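Local coordinates for protein ribulose bisphosphate carboxylase (Hyperthermus butylicus DSM 5456, PDB 6HUN) that probably catalyses the magnesium-dependent carboxylation of ribulose 1,5-bisphosphate to two molecules of 3-phosphoglycerate, as a type III Rubisco in archaeal AMP degradation, at residues Val344-Arg349 against Arg357-Asp362; Arg215-Leu220 against Ala259-Lys264. All blocks are in the same frame, centred on the assembly; numbering follows the deposited sequence.

Contact 1 of 2, residues Val344-Arg349 against Arg357-Asp362; sequences VLEHTR and RPKEGD
E346 and R349, a turn apart on helix 339-352, face the irregular chain R357-D362 across a backbone gap of 8.4 Å from CA of E346 to CA of P358, and side chains span it. The guanidinium of R349 meets the loop edge-on. Its NH1 gives a fairly straight bond to the carbonyl O of R357, 2.7 Å away (N-H...O 159°), approaching from a position tilted 32° off the carbonyl plane. NH2 adds a weak bond to the same oxygen. A bend at chi3 (66°) turns that NH2 toward the E346 carboxylate, where it forms a salt bridge to OE1 of E346 at 2.8 Å, a weak, bent hydrogen bond; the carboxylate carbon of E346 lies at the guanidinium edge, in its plane. The other oxygen, OE2 of E346, forms a salt bridge with NZ of K359, modelled at a doubtfully short 2.5 Å. E346, R349 and K359 thus make a salt-bridge network tying helix to loop; the two cations would probably favour the charged carboxylate, although OD2 of D362, 4.6 Å from OE1 of E346, works the other way. A water accepts from N of K359 and donates to E346 OE1 and D362 OD2. Were R349 an alanine, the R357 carbonyl would probably lose both guanidinium donors and E346 one of its two positive partners here, so that this end of the loop is held by fewer bonds. K359-D362 forms a type II turn. In the fold, the helix follows barrel strand 326-328 and packs through H347 on helix 312-322 and through L345 and T348 on helix 389-396, while the loop joins the two strands of the small antiparallel hairpin 355-356 and 368-369.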
loop_
_atom_site.group_PDB
_atom_site.type_symbol
_atom_site.label_atom_id
_atom_site.label_comp_id
_atom_site.label_asym_id
_atom_site.label_seq_id
_atom_site.Cartn_x
_atom_site.Cartn_y
_atom_site.Cartn_z
ATOM N N VAL A 344 1.609 -21.015 7.130
ATOM C CA VAL A 344 1.662 -21.178 5.678
ATOM C C VAL A 344 0.555 -22.114 5.227
ATOM O O VAL A 344 -0.041 -21.923 4.141
ATOM C CB VAL A 344 3.044 -21.683 5.219
ATOM C CG1 VAL A 344 3.013 -22.143 3.729
ATOM C CG2 VAL A 344 4.071 -20.580 5.423
ATOM N N LEU A 345 0.255 -23.133 6.049
ATOM C CA LEU A 345 -0.815 -24.071 5.692
ATOM C C LEU A 345 -2.182 -23.398 5.773
ATOM O O LEU A 345 -3.059 -23.675 4.952
ATOM C CB LEU A 345 -0.785 -25.341 6.564
ATOM C CG LEU A 345 0.061 -26.514 6.056
ATOM C CD1 LEU A 345 1.388 -26.011 5.471
ATOM C CD2 LEU A 345 0.334 -27.509 7.182
ATOM N N GLU A 346 -2.384 -22.488 6.740
ATOM C CA GLU A 346 -3.633 -21.726 6.778
ATOM C C GLU A 346 -3.756 -20.786 5.582
ATOM O O GLU A 346 -4.857 -20.627 5.027
ATOM C CB GLU A 346 -3.742 -20.963 8.126
ATOM C CG GLU A 346 -3.934 -21.964 9.292
ATOM C CD GLU A 346 -5.101 -22.993 9.081
ATOM O OE1 GLU A 346 -6.265 -22.562 9.123
ATOM O OE2 GLU A 346 -4.891 -24.238 8.878
ATOM N N HIS A 347 -2.645 -20.152 5.165
ATOM C CA HIS A 347 -2.642 -19.334 3.939
ATOM C C HIS A 347 -3.088 -20.127 2.718
ATOM O O HIS A 347 -3.828 -19.613 1.873
ATOM C CB HIS A 347 -1.266 -18.809 3.600
ATOM C CG HIS A 347 -0.696 -17.850 4.590
ATOM N ND1 HIS A 347 0.614 -17.423 4.516
ATOM C CD2 HIS A 347 -1.243 -17.251 5.677
ATOM C CE1 HIS A 347 0.846 -16.592 5.522
ATOM N NE2 HIS A 347 -0.261 -16.477 6.244
ATOM N N THR A 348 -2.531 -21.322 2.538
ATOM C CA THR A 348 -2.955 -22.123 1.375
ATOM C C THR A 348 -4.424 -22.489 1.500
ATOM O O THR A 348 -5.169 -22.441 0.512
ATOM C CB THR A 348 -2.122 -23.427 1.230
ATOM O OG1 THR A 348 -2.511 -24.360 2.239
ATOM C CG2 THR A 348 -0.615 -23.137 1.306
ATOM N N ARG A 349 -4.883 -22.798 2.722
ATOM C CA ARG A 349 -6.294 -23.149 2.845
ATOM C C ARG A 349 -7.190 -21.978 2.510
ATOM O O ARG A 349 -8.192 -22.146 1.811
ATOM C CB ARG A 349 -6.648 -23.665 4.251
ATOM C CG ARG A 349 -6.109 -25.029 4.612
ATOM C CD ARG A 349 -6.494 -25.358 6.079
ATOM N NE ARG A 349 -7.947 -25.503 6.182
ATOM C CZ ARG A 349 -8.715 -25.077 7.191
ATOM N NH1 ARG A 349 -10.032 -25.280 7.126
ATOM N NH2 ARG A 349 -8.189 -24.467 8.256
ATOM N N ARG A 357 -12.785 -23.229 7.269
ATOM C CA ARG A 357 -13.161 -23.268 8.674
ATOM C C ARG A 357 -11.898 -23.337 9.526
ATOM O O ARG A 357 -11.084 -24.259 9.341
ATOM C CB ARG A 357 -14.077 -24.460 8.961
ATOM C CG ARG A 357 -15.425 -24.297 8.305
ATOM C CD ARG A 357 -16.402 -25.377 8.790
ATOM N NE ARG A 357 -17.637 -25.418 8.010
ATOM C CZ ARG A 357 -17.760 -26.032 6.831
ATOM N NH1 ARG A 357 -16.707 -26.632 6.291
ATOM N NH2 ARG A 357 -18.932 -26.055 6.189
ATOM N N PRO A 358 -11.707 -22.408 10.473
ATOM C CA PRO A 358 -10.581 -22.525 11.416
ATOM C C PRO A 358 -10.620 -23.829 12.218
ATOM O O PRO A 358 -11.685 -24.405 12.498
ATOM C CB PRO A 358 -10.764 -21.306 12.338
ATOM C CG PRO A 358 -11.721 -20.419 11.636
ATOM C CD PRO A 358 -12.590 -21.286 10.820
ATOM N N LYS A 359 -9.439 -24.306 12.605
ATOM C CA LYS A 359 -9.431 -25.478 13.481
ATOM C C LYS A 359 -9.980 -25.121 14.858
ATOM O O LYS A 359 -10.029 -23.964 15.249
ATOM C CB LYS A 359 -8.027 -26.065 13.581
ATOM C CG LYS A 359 -7.386 -26.181 12.203
ATOM C CD LYS A 359 -6.337 -27.288 12.126
ATOM C CE LYS A 359 -5.440 -27.065 10.920
ATOM N NZ LYS A 359 -4.888 -25.645 10.908
ATOM N N GLU A 360 -10.448 -26.135 15.584
ATOM C CA GLU A 360 -11.086 -25.878 16.870
ATOM C C GLU A 360 -10.135 -25.116 17.793
ATOM O O GLU A 360 -8.954 -25.451 17.906
ATOM C CB GLU A 360 -11.540 -27.207 17.497
ATOM C CG GLU A 360 -11.638 -27.218 19.037
ATOM C CD GLU A 360 -12.770 -26.340 19.617
ATOM O OE1 GLU A 360 -13.174 -25.332 18.972
ATOM O OE2 GLU A 360 -13.256 -26.693 20.724
ATOM N N GLY A 361 -10.634 -24.035 18.391
ATOM C CA GLY A 361 -9.828 -23.255 19.316
ATOM C C GLY A 361 -8.919 -22.220 18.698
ATOM O O GLY A 361 -8.240 -21.480 19.442
ATOM N N ASP A 362 -8.843 -22.149 17.376
ATOM C CA ASP A 362 -8.040 -21.118 16.728
ATOM C C ASP A 362 -8.874 -19.839 16.667
ATOM O O ASP A 362 -9.843 -19.768 15.908
ATOM C CB ASP A 362 -7.598 -21.574 15.338
ATOM C CG ASP A 362 -6.972 -20.451 14.517
ATOM O OD1 ASP A 362 -6.445 -19.463 15.120
ATOM O OD2 ASP A 362 -7.010 -20.549 13.247
HETATM O O HOH W 1 -7.139 -22.870 11.884
#

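Contact 2 of 2, residues Arg215-Leu220 against Ala259-Lys264; sequences RFEARL and ADYGNK
E217 is the first residue of R215-L220 to reach Y261. It swings CG opposite its backbone N (chi1 166°) and then bends at chi2, which sets OE2 at the edge of the tyrosine ring, near its plane, 3.4 Å from Y261 OH. The hydroxyl donates a weak hydrogen bond there, and the carboxylate is turned 89° against the ring. One turn on, L220 carries the apolar half of the contact: its CD2 lies 3.5 Å from CD2 of Y261, and the CG of L220 comes up behind at 4.0 Å from that same ring carbon. The tyrosine is therefore met obliquely by a leucine methyl near CD2 and, weakly, by a carboxylate at its hydroxyl. Y261 is presented by the end of helix 248-260, which closes in a Schellman motif: G262, at positive phi, bonds through its N to A259 O, and N263 N returns to V258 O. Both helices belong to the outer layer of the barrel, each following a strand, 201-203 and 239-243. Y261 also packs on K221 and M224 of helix 216-234, and beyond the turn the chain enters strand 265-269.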
loop_
_atom_site.group_PDB
_atom_site.type_symbol
_atom_site.label_atom_id
_atom_site.label_comp_id
_atom_site.label_asym_id
_atom_site.label_seq_id
_atom_site.Cartn_x
_atom_site.Cartn_y
_atom_site.Cartn_z
ATOM N N ARG A 215 12.960 -2.465 -22.636
ATOM C CA ARG A 215 11.589 -2.003 -22.649
ATOM C C ARG A 215 10.615 -3.155 -22.765
ATOM O O ARG A 215 10.912 -4.211 -23.360
ATOM C CB ARG A 215 11.376 -1.036 -23.797
ATOM C CG ARG A 215 12.427 -0.022 -23.774
ATOM C CD ARG A 215 12.061 1.096 -22.834
ATOM N NE ARG A 215 13.006 2.186 -23.001
ATOM C CZ ARG A 215 13.168 2.877 -24.132
ATOM N NH1 ARG A 215 14.070 3.849 -24.194
ATOM N NH2 ARG A 215 12.427 2.611 -25.203
ATOM N N PHE A 216 9.408 -2.892 -22.260
ATOM C CA PHE A 216 8.413 -3.940 -22.109
ATOM C C PHE A 216 8.115 -4.600 -23.446
ATOM O O PHE A 216 8.167 -5.834 -23.565
ATOM C CB PHE A 216 7.129 -3.390 -21.493
ATOM C CG PHE A 216 6.096 -4.470 -21.224
ATOM C CD1 PHE A 216 6.114 -5.175 -20.036
ATOM C CD2 PHE A 216 5.151 -4.807 -22.189
ATOM C CE1 PHE A 216 5.178 -6.194 -19.765
ATOM C CE2 PHE A 216 4.219 -5.825 -21.936
ATOM C CZ PHE A 216 4.236 -6.509 -20.736
ATOM N N GLU A 217 7.847 -3.785 -24.478
ATOM C CA GLU A 217 7.413 -4.353 -25.751
ATOM C C GLU A 217 8.523 -5.165 -26.397
ATOM O O GLU A 217 8.287 -6.271 -26.897
ATOM C CB GLU A 217 6.919 -3.252 -26.693
ATOM C CG GLU A 217 6.780 -3.777 -28.135
ATOM C CD GLU A 217 5.573 -3.253 -28.899
ATOM O OE1 GLU A 217 5.066 -2.164 -28.555
ATOM O OE2 GLU A 217 5.162 -3.922 -29.881
ATOM N N ALA A 218 9.743 -4.628 -26.415
ATOM C CA ALA A 218 10.835 -5.347 -27.053
ATOM C C ALA A 218 11.165 -6.621 -26.281
ATOM O O ALA A 218 11.497 -7.636 -26.887
ATOM C CB ALA A 218 12.057 -4.434 -27.194
ATOM N N ARG A 219 11.036 -6.595 -24.960
ATOM C CA ARG A 219 11.244 -7.790 -24.133
ATOM C C ARG A 219 10.167 -8.851 -24.381
ATOM O O ARG A 219 10.483 -10.039 -24.615
ATOM C CB ARG A 219 11.255 -7.385 -22.653
ATOM C CG ARG A 219 11.237 -8.549 -21.707
ATOM C CD ARG A 219 11.572 -8.056 -20.298
ATOM N NE ARG A 219 10.405 -7.804 -19.467
ATOM C CZ ARG A 219 10.037 -6.596 -19.060
ATOM N NH1 ARG A 219 10.740 -5.532 -19.438
ATOM N NH2 ARG A 219 8.969 -6.464 -18.291
ATOM N N LEU A 220 8.904 -8.419 -24.425
ATOM C CA LEU A 220 7.777 -9.315 -24.677
ATOM C C LEU A 220 7.885 -10.006 -26.044
ATOM O O LEU A 220 7.638 -11.207 -26.154
ATOM C CB LEU A 220 6.476 -8.518 -24.587
ATOM C CG LEU A 220 5.161 -9.213 -24.908
ATOM C CD1 LEU A 220 5.019 -10.381 -23.941
ATOM C CD2 LEU A 220 3.940 -8.237 -24.888
ATOM N N ALA A 259 -1.969 -9.411 -24.329
ATOM C CA ALA A 259 -3.106 -10.074 -24.963
ATOM C C ALA A 259 -2.909 -10.196 -26.484
ATOM O O ALA A 259 -3.126 -11.266 -27.063
ATOM C CB ALA A 259 -4.388 -9.289 -24.648
ATOM N N ASP A 260 -2.492 -9.105 -27.149
ATOM C CA ASP A 260 -2.328 -9.148 -28.612
ATOM C C ASP A 260 -1.268 -10.141 -29.055
ATOM O O ASP A 260 -1.331 -10.625 -30.195
ATOM C CB ASP A 260 -1.971 -7.763 -29.142
ATOM C CG ASP A 260 -3.128 -6.805 -29.021
ATOM O OD1 ASP A 260 -4.251 -7.334 -28.826
ATOM O OD2 ASP A 260 -2.941 -5.568 -29.121
ATOM N N TYR A 261 -0.270 -10.428 -28.207
ATOM C CA TYR A 261 0.740 -11.430 -28.544
ATOM C C TYR A 261 0.323 -12.839 -28.171
ATOM O O TYR A 261 1.135 -13.760 -28.317
ATOM C CB TYR A 261 2.094 -11.112 -27.897
ATOM C CG TYR A 261 2.923 -10.082 -28.642
ATOM C CD1 TYR A 261 3.675 -10.421 -29.750
ATOM C CD2 TYR A 261 2.935 -8.777 -28.243
ATOM C CE1 TYR A 261 4.419 -9.472 -30.413
ATOM C CE2 TYR A 261 3.670 -7.842 -28.884
ATOM C CZ TYR A 261 4.408 -8.189 -29.968
ATOM O OH TYR A 261 5.130 -7.216 -30.606
ATOM N N GLY A 262 -0.934 -13.062 -27.813
ATOM C CA GLY A 262 -1.348 -14.424 -27.552
ATOM C C GLY A 262 -0.851 -15.002 -26.235
ATOM O O GLY A 262 -0.985 -16.202 -26.036
ATOM N N ASN A 263 -0.276 -14.181 -25.331
ATOM C CA ASN A 263 0.091 -14.661 -23.998
ATOM C C ASN A 263 -1.128 -14.559 -23.083
ATOM O O ASN A 263 -1.990 -13.689 -23.271
ATOM C CB ASN A 263 1.260 -13.847 -23.422
ATOM C CG ASN A 263 1.830 -14.448 -22.135
ATOM O OD1 ASN A 263 2.338 -15.563 -22.152
ATOM N ND2 ASN A 263 1.767 -13.692 -21.011
ATOM N N LYS A 264 -1.202 -15.453 -22.087
ATOM C CA LYS A 264 -2.413 -15.620 -21.301
ATOM C C LYS A 264 -2.252 -15.127 -19.865
ATOM O O LYS A 264 -3.204 -15.241 -19.080
ATOM C CB LYS A 264 -2.857 -17.062 -21.277
ATOM C CG LYS A 264 -3.237 -17.577 -22.714
ATOM C CD LYS A 264 -4.457 -16.793 -23.178
ATOM C CE LYS A 264 -5.753 -17.500 -22.736
ATOM N NZ LYS A 264 -6.995 -16.766 -23.147
#

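Contact 1 and contact 2 lie on opposite sides of the chain's centre, with their own centres 39 Å apart and their nearest atoms about 21 Å apart, so neither touches the other. Both belong to the outside of the same eight-stranded barrel and follow one another along the chain: 215-220 with 259-264 closes before 344-349 with 357-362 opens. Contact 2 joins two successive barrel helices; contact 1 ties a later helix to the loop just beyond it. Neither is at the predicted active site, but each has a tie to it in sequence: helix 339-352 follows unmodelled 333-336, which includes the predicted transition-state stabiliser K336, and helix 216-234 follows the predicted magnesium ligands D205 and E206.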